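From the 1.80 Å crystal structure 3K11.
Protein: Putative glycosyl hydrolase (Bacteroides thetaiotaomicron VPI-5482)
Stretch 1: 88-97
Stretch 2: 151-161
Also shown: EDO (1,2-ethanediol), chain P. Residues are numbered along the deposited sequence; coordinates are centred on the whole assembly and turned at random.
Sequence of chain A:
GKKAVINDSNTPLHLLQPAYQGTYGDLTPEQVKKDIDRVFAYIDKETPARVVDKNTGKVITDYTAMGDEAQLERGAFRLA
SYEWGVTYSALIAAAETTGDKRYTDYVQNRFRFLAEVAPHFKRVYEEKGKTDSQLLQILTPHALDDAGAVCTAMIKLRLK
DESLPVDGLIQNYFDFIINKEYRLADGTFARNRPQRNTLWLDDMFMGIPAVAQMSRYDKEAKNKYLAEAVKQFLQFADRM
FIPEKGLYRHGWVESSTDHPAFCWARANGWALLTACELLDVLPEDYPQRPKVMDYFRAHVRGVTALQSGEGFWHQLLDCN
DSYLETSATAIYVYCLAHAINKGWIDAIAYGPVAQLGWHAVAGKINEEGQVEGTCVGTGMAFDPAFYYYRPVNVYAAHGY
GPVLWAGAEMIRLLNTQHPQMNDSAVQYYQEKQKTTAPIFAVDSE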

ATOM      1  N   TYR A  88      -0.288  28.871  21.318  1.00 21.74           N
ATOM      2  CA  TYR A  88       0.418  29.494  22.444  1.00 22.79           C
ATOM      3  C   TYR A  88       1.697  28.728  22.820  1.00 24.30           C
ATOM      4  O   TYR A  88       2.741  29.331  23.068  1.00 26.09           O
ATOM      5  CB  TYR A  88      -0.488  29.602  23.669  1.00 25.44           C
ATOM      6  CG  TYR A  88      -1.678  30.512  23.478  1.00 24.68           C
ATOM      7  CD1 TYR A  88      -1.516  31.832  23.046  1.00 27.65           C
ATOM      8  CD2 TYR A  88      -2.962  30.067  23.761  1.00 25.03           C
ATOM      9  CE1 TYR A  88      -2.620  32.655  22.866  1.00 25.41           C
ATOM     10  CE2 TYR A  88      -4.069  30.891  23.578  1.00 24.45           C
ATOM     11  CZ  TYR A  88      -3.893  32.185  23.152  1.00 26.79           C
ATOM     12  OH  TYR A  88      -4.990  33.010  22.965  1.00 27.14           O
ATOM     13  N   SER A  89       1.604  27.399  22.902  1.00 22.67           N
ATOM     14  CA  SER A  89       2.796  26.564  23.174  1.00 23.87           C
ATOM     15  C   SER A  89       3.848  26.728  22.094  1.00 24.13           C
ATOM     16  O   SER A  89       5.049  26.820  22.400  1.00 24.95           O
ATOM     17  CB  SER A  89       2.435  25.063  23.357  1.00 22.44           C
ATOM     18  OG  SER A  89       2.002  24.773  24.701  1.00 24.91           O
ATOM     19  N   ALA A  90       3.409  26.767  20.839  1.00 24.24           N
ATOM     20  CA  ALA A  90       4.320  26.996  19.707  1.00 25.31           C
ATOM     21  C   ALA A  90       5.120  28.279  19.831  1.00 25.25           C
ATOM     22  O   ALA A  90       6.353  28.319  19.593  1.00 26.70           O
ATOM     23  CB  ALA A  90       3.527  27.002  18.411  1.00 24.29           C
ATOM     24  N   LEU A  91       4.423  29.357  20.173  1.00 24.33           N
ATOM     25  CA  LEU A  91       5.058  30.686  20.282  1.00 25.57           C
ATOM     26  C   LEU A  91       5.982  30.812  21.478  1.00 26.82           C
ATOM     27  O   LEU A  91       7.022  31.501  21.401  1.00 26.08           O
ATOM     28  CB  LEU A  91       3.971  31.767  20.300  1.00 26.07           C
ATOM     29  CG  LEU A  91       3.275  31.968  18.939  1.00 24.87           C
ATOM     30  CD1 LEU A  91       2.013  32.857  19.095  1.00 20.44           C
ATOM     31  CD2 LEU A  91       4.260  32.494  17.837  1.00 23.49           C
ATOM     32  N   ILE A  92       5.641  30.148  22.586  1.00 22.74           N
ATOM     33  CA  ILE A  92       6.562  30.060  23.718  1.00 24.60           C
ATOM     34  C   ILE A  92       7.855  29.401  23.242  1.00 25.99           C
ATOM     35  O   ILE A  92       8.968  29.859  23.514  1.00 25.84           O
ATOM     36  CB  ILE A  92       5.934  29.290  24.888  1.00 26.69           C
ATOM     37  CG1 ILE A  92       4.781  30.079  25.510  1.00 27.22           C
ATOM     38  CG2 ILE A  92       6.991  28.942  26.001  1.00 23.80           C
ATOM     39  CD1 ILE A  92       3.851  29.199  26.374  1.00 23.92           C
ATOM     40  N   ALA A  93       7.714  28.322  22.485  1.00 26.83           N
ATOM     41  CA  ALA A  93       8.885  27.629  21.980  1.00 27.24           C
ATOM     42  C   ALA A  93       9.645  28.466  20.970  1.00 28.53           C
ATOM     43  O   ALA A  93      10.886  28.507  21.004  1.00 28.38           O
ATOM     44  CB  ALA A  93       8.494  26.263  21.358  1.00 25.28           C
ATOM     45  N   ALA A  94       8.918  29.134  20.070  1.00 26.25           N
ATOM     46  CA  ALA A  94       9.559  29.955  19.045  1.00 27.56           C
ATOM     47  C   ALA A  94      10.372  31.100  19.674  1.00 27.73           C
ATOM     48  O   ALA A  94      11.465  31.441  19.178  1.00 26.50           O
ATOM     49  CB  ALA A  94       8.551  30.477  18.051  1.00 27.67           C
ATOM     50  N   ALA A  95       9.867  31.690  20.766  1.00 27.37           N
ATOM     51  CA  ALA A  95      10.614  32.770  21.412  1.00 26.67           C
ATOM     52  C   ALA A  95      11.953  32.225  21.861  1.00 27.52           C
ATOM     53  O   ALA A  95      12.941  32.923  21.810  1.00 28.41           O
ATOM     54  CB  ALA A  95       9.857  33.355  22.629  1.00 24.24           C
ATOM     55  N   GLU A  96      11.979  30.975  22.310  1.00 27.85           N
ATOM     56  CA  GLU A  96      13.205  30.385  22.823  1.00 31.97           C
ATOM     57  C   GLU A  96      14.199  30.029  21.739  1.00 30.65           C
ATOM     58  O   GLU A  96      15.388  30.268  21.908  1.00 29.55           O
ATOM     59  CB  GLU A  96      12.911  29.141  23.645  1.00 32.64           C
ATOM     60  CG  GLU A  96      14.130  28.692  24.462  1.00 43.24           C
ATOM     61  CD  GLU A  96      13.953  27.323  25.060  1.00 47.57           C
ATOM     62  OE1 GLU A  96      12.807  27.012  25.487  1.00 72.00           O
ATOM     63  OE2 GLU A  96      14.959  26.570  25.106  1.00 64.25           O
ATOM     64  N   THR A  97      13.747  29.436  20.636  1.00 27.60           N
ATOM     65  CA  THR A  97      14.713  29.027  19.613  1.00 29.68           C
ATOM     66  C   THR A  97      15.204  30.165  18.722  1.00 31.62           C
ATOM     67  O   THR A  97      16.253  30.035  18.070  1.00 31.23           O
ATOM     68  CB  THR A  97      14.156  27.941  18.731  1.00 28.78           C
ATOM     69  OG1 THR A  97      13.103  28.464  17.888  1.00 31.17           O
ATOM     70  CG2 THR A  97      13.630  26.788  19.563  1.00 24.40           C
ATOM     71  N   CYS A 151      -4.586  25.292  29.050  1.00 24.30           N
ATOM     72  CA  CYS A 151      -4.045  25.155  30.399  1.00 26.55           C
ATOM     73  C   CYS A 151      -2.547  24.831  30.353  1.00 24.65           C
ATOM     74  O   CYS A 151      -1.750  25.439  31.076  1.00 24.56           O
ATOM     75  CB  CYS A 151      -4.777  24.033  31.137  1.00 28.62           C
ATOM     76  SG  CYS A 151      -4.396  24.050  32.924  1.00 24.55           S
ATOM     77  N   THR A 152      -2.156  23.911  29.468  1.00 22.60           N
ATOM     78  CA  THR A 152      -0.763  23.516  29.328  1.00 23.18           C
ATOM     79  C   THR A 152       0.111  24.721  29.027  1.00 23.64           C
ATOM     80  O   THR A 152       1.158  24.916  29.665  1.00 22.44           O
ATOM     81  CB  THR A 152      -0.624  22.452  28.242  1.00 24.71           C
ATOM     82  OG1 THR A 152      -1.372  21.286  28.651  1.00 24.59           O
ATOM     83  CG2 THR A 152       0.838  22.037  27.970  1.00 25.10           C
ATOM     84  N   ALA A 153      -0.269  25.493  28.019  1.00 24.23           N
ATOM     85  CA  ALA A 153       0.497  26.705  27.658  1.00 24.19           C
ATOM     86  C   ALA A 153       0.571  27.745  28.778  1.00 22.23           C
ATOM     87  O   ALA A 153       1.615  28.393  28.960  1.00 23.55           O
ATOM     88  CB  ALA A 153      -0.075  27.330  26.401  1.00 22.62           C
HETATM   89  N   MSE A 154      -0.527  27.918  29.525  1.00 23.41           N
HETATM   90  CA  MSE A 154      -0.563  28.877  30.632  1.00 23.07           C
HETATM   91  C   MSE A 154       0.388  28.457  31.742  1.00 23.37           C
HETATM   92  O   MSE A 154       1.074  29.283  32.298  1.00 23.77           O
HETATM   93  CB  MSE A 154      -1.972  29.011  31.190  1.00 25.01           C
HETATM   94  CG  MSE A 154      -2.876  29.800  30.269  1.00 26.67           C
HETATM   95 SE   MSE A 154      -4.666  29.948  31.053  0.75 22.54          SE
HETATM   96  CE  MSE A 154      -5.419  31.107  29.713  1.00 24.94           C
ATOM     97  N   ILE A 155       0.412  27.153  32.069  1.00 22.02           N
ATOM     98  CA  ILE A 155       1.400  26.633  33.028  1.00 22.17           C
ATOM     99  C   ILE A 155       2.839  26.895  32.547  1.00 23.16           C
ATOM    100  O   ILE A 155       3.655  27.465  33.273  1.00 24.15           O
ATOM    101  CB  ILE A 155       1.193  25.141  33.269  1.00 24.28           C
ATOM    102  CG1 ILE A 155      -0.120  24.899  34.039  1.00 23.09           C
ATOM    103  CG2 ILE A 155       2.359  24.560  34.079  1.00 22.92           C
ATOM    104  CD1 ILE A 155      -0.658  23.391  33.847  1.00 20.47           C
ATOM    105  N   LYS A 156       3.123  26.569  31.283  1.00 23.82           N
ATOM    106  CA  LYS A 156       4.441  26.779  30.739  1.00 22.49           C
ATOM    107  C   LYS A 156       4.917  28.211  30.867  1.00 23.90           C
ATOM    108  O   LYS A 156       6.039  28.467  31.315  1.00 25.51           O
ATOM    109  CB  LYS A 156       4.484  26.375  29.281  1.00 23.88           C
ATOM    110  CG  LYS A 156       4.445  24.872  29.035  1.00 23.49           C
ATOM    111  CD  LYS A 156       4.218  24.630  27.570  1.00 28.86           C
ATOM    112  CE  LYS A 156       4.353  23.173  27.159  1.00 24.18           C
ATOM    113  NZ  LYS A 156       4.083  22.974  25.698  1.00 23.44           N
ATOM    114  N   LEU A 157       4.059  29.165  30.526  1.00 26.50           N
ATOM    115  CA  LEU A 157       4.487  30.560  30.601  1.00 25.39           C
ATOM    116  C   LEU A 157       4.535  31.078  32.037  1.00 24.83           C
ATOM    117  O   LEU A 157       5.454  31.800  32.408  1.00 27.97           O
ATOM    118  CB  LEU A 157       3.626  31.464  29.718  1.00 24.10           C
ATOM    119  CG  LEU A 157       4.172  32.896  29.501  1.00 27.27           C
ATOM    120  CD1 LEU A 157       5.589  32.861  28.924  1.00 24.03           C
ATOM    121  CD2 LEU A 157       3.253  33.659  28.543  1.00 23.15           C
ATOM    122  N   ARG A 158       3.572  30.681  32.863  1.00 25.13           N
ATOM    123  CA  ARG A 158       3.601  31.147  34.220  1.00 25.11           C
ATOM    124  C   ARG A 158       4.835  30.656  34.966  1.00 27.37           C
ATOM    125  O   ARG A 158       5.379  31.367  35.821  1.00 25.64           O
ATOM    126  CB  ARG A 158       2.336  30.777  34.978  1.00 24.05           C
ATOM    127  CG  ARG A 158       2.342  31.340  36.390  1.00 26.74           C
ATOM    128  CD  ARG A 158       0.939  31.441  36.951  1.00 26.33           C
ATOM    129  NE  ARG A 158       1.065  31.472  38.399  1.00 38.01           N
ATOM    130  CZ  ARG A 158       1.487  32.515  39.081  1.00 37.64           C
ATOM    131  NH1 ARG A 158       1.733  33.676  38.484  1.00 45.63           N
ATOM    132  NH2 ARG A 158       1.640  32.410  40.397  1.00 37.68           N
ATOM    133  N   LEU A 159       5.285  29.448  34.675  1.00 27.62           N
ATOM    134  CA  LEU A 159       6.510  28.965  35.298  1.00 29.21           C
ATOM    135  C   LEU A 159       7.735  29.754  34.843  1.00 30.57           C
ATOM    136  O   LEU A 159       8.744  29.754  35.536  1.00 31.52           O
ATOM    137  CB  LEU A 159       6.692  27.477  35.057  1.00 27.71           C
ATOM    138  CG  LEU A 159       5.708  26.590  35.843  1.00 28.22           C
ATOM    139  CD1 LEU A 159       5.768  25.142  35.328  1.00 25.68           C
ATOM    140  CD2 LEU A 159       5.925  26.626  37.361  1.00 28.81           C
ATOM    141  N   LYS A 160       7.638  30.457  33.720  1.00 30.57           N
ATOM    142  CA  LYS A 160       8.708  31.351  33.262  1.00 30.68           C
ATOM    143  C   LYS A 160       8.519  32.783  33.748  1.00 31.64           C
ATOM    144  O   LYS A 160       9.473  33.563  33.725  1.00 32.18           O
ATOM    145  CB  LYS A 160       8.795  31.336  31.745  1.00 31.80           C
ATOM    146  CG  LYS A 160       9.182  30.006  31.142  1.00 36.97           C
ATOM    147  CD  LYS A 160       9.126  30.078  29.617  1.00 37.28           C
ATOM    148  CE  LYS A 160       9.754  28.826  28.947  1.00 45.81           C
ATOM    149  NZ  LYS A 160      10.340  29.069  27.562  1.00 45.89           N
ATOM    150  N   ASP A 161       7.321  33.117  34.236  1.00 29.78           N
ATOM    151  CA  ASP A 161       6.975  34.465  34.653  1.00 27.72           C
ATOM    152  C   ASP A 161       5.898  34.474  35.741  1.00 28.11           C
ATOM    153  O   ASP A 161       4.711  34.498  35.469  1.00 27.04           O
ATOM    154  CB  ASP A 161       6.457  35.244  33.448  1.00 28.00           C
ATOM    155  CG  ASP A 161       6.104  36.672  33.777  1.00 31.24           C
ATOM    156  OD1 ASP A 161       6.328  37.119  34.930  1.00 27.66           O
ATOM    157  OD2 ASP A 161       5.595  37.356  32.863  1.00 28.57           O
TER
HETATM  158  C1  EDO P  15       9.991  33.916  37.276  1.00 64.37           C
HETATM  159  O1  EDO P  15       8.877  34.760  37.482  1.00 59.21           O
HETATM  160  C2  EDO P  15       9.570  32.520  37.685  1.00 67.06           C
HETATM  161  O2  EDO P  15      10.387  31.653  36.908  1.00 77.61           O
HETATM  162  O   HOH W   1       9.863  30.872  25.831  1.00 34.80           O

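The most unusual feature of this contact is how two lysines of the second stretch reach across to polar partners on the first, framing an apolar knob. Lys156 has all four chi angles near its m, t, t, t wells, so its chain is fully extended beyond CB, and its NZ donates a hydrogen bond to Ser89 OG at 2.9 Å. Ser89 is buried, and the same NZ is also hydrogen-bonded elsewhere in the structure, so the ammonium group is not left unpaired.

Lys160, likewise extended (m, t, t, t), works at the exposed margin. Its NZ lies 3.8 Å from Glu96 OE1, a long salt bridge in which the charges attract without close contact. A separate link, with shorter individual contacts, runs through water 1, which accepts from Lys160 NZ at 2.5 Å and donates to Ile92 O at 2.7 Å. The water thereby connects the lysine to the backbone of the facing helix.

The helix axes run in roughly the same direction, 29° apart, and approach to 9.3 Å. The spacing is tightest around Ser89 and Ala153, whose CA atoms are 5.0 Å apart; between Ile92 CA and Leu157 CA the distance is 7.2 Å. Ser89 and Ala153, both small, form the close pair; beside them Tyr88 CB packs 3.6 Å from Ala153 CB, although the rest of the tyrosine leads away from the contact.

Ile92 fills the wider part. Covered over 100 Å² by the other stretch, more than any other residue here, it sits as a knob among Ala153, Lys156, Leu157 and Lys160. Its CD1 is 3.5 Å from Ala153 O, 4.0 Å from Leu157 CB and 4.1 Å from Lys156 CB, whereas its CG2 meets Lys160 NZ at 3.7 Å. The lysines thus contribute to the hole as well as to the polar contacts, within a modest total buried surface of 359 Å².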